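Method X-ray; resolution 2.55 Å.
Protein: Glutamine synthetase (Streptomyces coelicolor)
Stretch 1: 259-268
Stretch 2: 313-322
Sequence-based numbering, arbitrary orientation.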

# COMPACT_ATOMS: atom_id res chain seq x y z
N LYS A 259 50.51 -26.84 10.64
CA LYS A 259 49.51 -26.39 11.62
C LYS A 259 48.70 -25.17 11.17
O LYS A 259 47.50 -25.08 11.45
N PRO A 260 49.34 -24.21 10.47
CA PRO A 260 48.50 -23.08 10.01
C PRO A 260 47.39 -23.49 9.05
O PRO A 260 46.21 -23.17 9.27
N MET A 261 47.76 -24.28 8.04
CA MET A 261 46.77 -24.80 7.11
C MET A 261 45.81 -25.80 7.75
O MET A 261 44.62 -25.77 7.49
N ASP A 262 46.33 -26.61 8.68
CA ASP A 262 45.53 -27.60 9.38
C ASP A 262 44.39 -26.93 10.16
O ASP A 262 43.24 -27.40 10.12
N HIS A 263 44.71 -25.84 10.87
CA HIS A 263 43.69 -25.07 11.59
C HIS A 263 42.77 -24.32 10.63
O HIS A 263 41.54 -24.42 10.71
N VAL A 264 43.37 -23.59 9.71
CA VAL A 264 42.61 -22.70 8.85
C VAL A 264 41.61 -23.47 8.00
O VAL A 264 40.45 -23.05 7.83
N LYS A 265 41.99 -24.68 7.59
CA LYS A 265 41.00 -25.46 6.77
C LYS A 265 39.88 -26.07 7.57
O LYS A 265 38.95 -26.66 6.99
N ASN A 266 39.93 -25.93 8.89
CA ASN A 266 38.85 -26.39 9.78
C ASN A 266 38.19 -25.27 10.54
O ASN A 266 37.42 -25.50 11.49
N TYR A 267 38.50 -24.04 10.13
CA TYR A 267 38.09 -22.86 10.88
C TYR A 267 36.82 -22.21 10.33
O TYR A 267 36.49 -21.09 10.70
N GLY A 268 36.14 -22.93 9.44
CA GLY A 268 34.86 -22.45 8.95
C GLY A 268 34.85 -22.27 7.46
O GLY A 268 35.86 -21.96 6.84
N GLU A 313 45.21 -15.01 22.02
CA GLU A 313 43.97 -14.84 21.29
C GLU A 313 44.19 -15.25 19.85
O GLU A 313 45.01 -14.67 19.14
N ASP A 314 43.44 -16.26 19.42
CA ASP A 314 43.47 -16.69 18.04
C ASP A 314 42.37 -15.97 17.28
O ASP A 314 41.18 -16.20 17.53
N ARG A 315 42.78 -15.09 16.36
CA ARG A 315 41.83 -14.24 15.64
C ARG A 315 41.35 -14.86 14.31
O ARG A 315 40.51 -14.27 13.62
N ARG A 316 41.87 -16.03 13.95
CA ARG A 316 41.50 -16.71 12.70
C ARG A 316 40.09 -17.38 12.60
O ARG A 316 39.52 -17.36 11.51
N PRO A 317 39.55 -17.97 13.68
CA PRO A 317 38.30 -18.73 13.42
C PRO A 317 37.10 -17.87 12.98
O PRO A 317 36.86 -16.75 13.47
N ASN A 318 36.35 -18.41 12.02
CA ASN A 318 35.14 -17.76 11.53
C ASN A 318 34.02 -17.85 12.54
O ASN A 318 34.07 -18.70 13.42
N ALA A 319 33.00 -17.00 12.39
CA ALA A 319 31.81 -17.06 13.23
C ALA A 319 31.08 -18.39 13.03
O ALA A 319 30.32 -18.81 13.92
N ASN A 320 31.30 -19.05 11.88
CA ASN A 320 30.64 -20.33 11.62
C ASN A 320 31.51 -21.55 11.95
O ASN A 320 31.21 -22.66 11.51
N VAL A 321 32.57 -21.36 12.72
CA VAL A 321 33.39 -22.49 13.15
C VAL A 321 32.62 -23.39 14.13
O VAL A 321 31.79 -22.92 14.90
N ASP A 322 32.86 -24.69 14.04
CA ASP A 322 32.39 -25.64 15.05
C ASP A 322 33.31 -25.50 16.26
O ASP A 322 34.52 -25.74 16.15

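Tyr267 dominates this contact, covering more surface than any other residue, with Arg316 its main counterpart across the gap and Gly268 the next largest contributor from the first stretch. The helix 259-264 runs out through a type I turn from Val264 to Tyr267, and this turn delivers the tyrosine to the second stretch. Its CA-to-CB bond points sideways, but the long ring carries its end nearer; chi1 is -93°, between the usual wells, and chi2 is 11°.

The ring serves two chemistries at once. Over one face lies Pro317, whose CG sits 3.8 Å from the centroid of the Tyr267 ring and 19° off its normal, a CH-pi contact that suits proline, whose compact ring presents its CG hydrogens to the aromatic face. Near the ring plane, at its edge, Tyr267 CE2 meets Arg316 CB at 3.5 Å. Val321, with chi1 in the p well, adds a looser apolar contact: its CG2 is 4.5 Å from Tyr267 CD1. At the far end, the hydroxyl gives a short hydrogen bond from Tyr267 OH to Asp314 OD2, 2.6 Å, and accepts one from His263 ND1, 3.0 Å away from Tyr267 OH. His263, chi1 m, points toward the second stretch, and its NE2 is satisfied elsewhere in the structure. A tyrosine suits this place because it combines a broad apolar ring with a hydroxyl that can donate and accept together.

Arg316 points toward the first stretch, with chi1 m, chi2 t and chi3 m. This conformation brings its guanidinium back to Asp314, whose chi1 is t. Arg316 NE donates to Asp314 OD1 at 3.1 Å and Arg316 NH2 to Asp314 OD2 at 3.0 Å, a salt bridge that neutralises charge in a buried setting; the backbone Arg316 N also donates to Asp314 OD1, at 3.1 Å. Asp314 OD2 thus receives both the tyrosine hydroxyl and the guanidinium, linking the two large side chains through one carboxylate. Tyr267 CE2 lies over one face of the guanidinium. Val264 also packs against the arginine, with Val264 CG2 4.0 Å from both Arg316 CD and Arg316 NH1. Water 1 extends the reach to the helix: it accepts from Arg316 NH1 at 2.6 Å and donates a weak hydrogen bond to Lys259 O at 3.1 Å.

Beyond the ring the backbones themselves meet. Asn318 N donates to Tyr267 O at 3.0 Å, fixing the chains beside Gly268. Glycine fits here for two reasons: its phi/psi of 121/151 would jam a CB against the preceding carbonyl, and an ideal CB would lie 2.3 Å from Asn320 OD1 and 2.7 Å from Asn318 CB. Without one, Gly268 CA approaches Asn320 OD1 to 3.4 Å. Asn318 (chi1 m) and Asn320 (chi1 p) are joined by a weak hydrogen bond from Asn318 ND2 to Asn320 OD1, 3.4 Å. Nearby, water 2 donates to Asn266 O at 2.6 Å and weakly accepts from Asp322 N at 3.4 Å.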

# COMPACT_ATOMS: atom_id res chain seq x y z
CB LYS A 259 50.17 -26.12 12.98
CG LYS A 259 50.91 -27.31 13.57
CD LYS A 259 50.01 -28.51 13.82
CE LYS A 259 50.81 -29.61 14.50
NZ LYS A 259 50.23 -30.93 14.21
CB PRO A 260 49.52 -22.18 9.30
CG PRO A 260 50.82 -22.46 10.05
CD PRO A 260 50.78 -23.94 10.28
CB MET A 261 47.46 -25.43 5.89
CG MET A 261 47.45 -24.59 4.61
SD MET A 261 46.94 -22.88 4.82
CE MET A 261 45.19 -23.04 4.45
CB ASP A 262 46.40 -28.39 10.35
CG ASP A 262 47.24 -29.44 9.66
OD1 ASP A 262 46.99 -29.72 8.46
OD2 ASP A 262 48.13 -30.01 10.33
CB HIS A 263 44.34 -24.09 12.57
CG HIS A 263 44.96 -24.73 13.77
ND1 HIS A 263 44.65 -24.35 15.06
CD2 HIS A 263 45.88 -25.72 13.87
CE1 HIS A 263 45.35 -25.09 15.91
NE2 HIS A 263 46.10 -25.92 15.21
CB VAL A 264 43.54 -21.83 7.99
CG1 VAL A 264 42.83 -21.32 6.73
CG2 VAL A 264 44.13 -20.66 8.82
CB LYS A 265 41.68 -26.57 5.95
CG LYS A 265 42.28 -27.71 6.77
CD LYS A 265 42.86 -28.80 5.88
CE LYS A 265 43.67 -29.90 6.60
NZ LYS A 265 43.67 -30.95 5.57
CB ASN A 266 39.38 -27.44 10.77
CG ASN A 266 39.75 -28.73 10.13
OD1 ASN A 266 38.88 -29.52 9.80
ND2 ASN A 266 41.04 -28.95 9.93
CB TYR A 267 39.22 -21.85 10.92
CG TYR A 267 40.12 -21.94 12.13
CD1 TYR A 267 40.06 -23.03 13.00
CD2 TYR A 267 41.04 -20.94 12.40
CE1 TYR A 267 40.90 -23.10 14.11
CE2 TYR A 267 41.87 -20.99 13.51
CZ TYR A 267 41.81 -22.07 14.36
OH TYR A 267 42.66 -22.09 15.44
CB GLU A 313 43.52 -13.38 21.37
CG GLU A 313 42.35 -13.05 20.44
CD GLU A 313 42.06 -11.56 20.39
OE1 GLU A 313 42.80 -10.83 19.68
OE2 GLU A 313 41.07 -11.12 21.03
CB ASP A 314 43.26 -18.20 17.97
CG ASP A 314 43.56 -18.77 16.58
OD1 ASP A 314 43.57 -17.98 15.61
OD2 ASP A 314 43.77 -20.00 16.44
CB ARG A 315 42.45 -12.86 15.39
CG ARG A 315 42.98 -12.19 16.66
CD ARG A 315 43.73 -10.89 16.35
NE ARG A 315 42.85 -9.91 15.74
CZ ARG A 315 42.03 -9.10 16.42
NH1 ARG A 315 42.00 -9.13 17.75
NH2 ARG A 315 41.25 -8.24 15.77
CB ARG A 316 42.57 -17.73 12.34
CG ARG A 316 43.91 -17.10 12.01
CD ARG A 316 44.94 -18.17 11.84
NE ARG A 316 45.15 -18.85 13.11
CZ ARG A 316 45.82 -19.99 13.24
NH1 ARG A 316 46.35 -20.57 12.17
NH2 ARG A 316 45.97 -20.55 14.44
CB PRO A 317 38.02 -19.43 14.77
CG PRO A 317 39.33 -19.40 15.51
CD PRO A 317 40.02 -18.12 15.07
CB ASN A 318 34.66 -18.47 10.28
CG ASN A 318 35.38 -18.02 9.04
OD1 ASN A 318 36.34 -17.21 9.09
ND2 ASN A 318 34.93 -18.53 7.90
CB ALA A 319 30.88 -15.90 12.94
CB ASN A 320 30.10 -20.41 10.17
CG ASN A 320 31.22 -20.41 9.14
OD1 ASN A 320 32.40 -20.21 9.47
ND2 ASN A 320 30.85 -20.59 7.87
CB VAL A 321 34.71 -22.02 13.81
CG1 VAL A 321 34.45 -21.36 15.17
CG2 VAL A 321 35.70 -23.19 13.91
CB ASP A 322 32.46 -27.07 14.49
CG ASP A 322 31.81 -28.11 15.42
OD1 ASP A 322 31.66 -27.86 16.64
OD2 ASP A 322 31.44 -29.20 14.92
O HOH W 1 47.66 -22.58 13.29
O HOH W 2 34.92 -25.99 11.74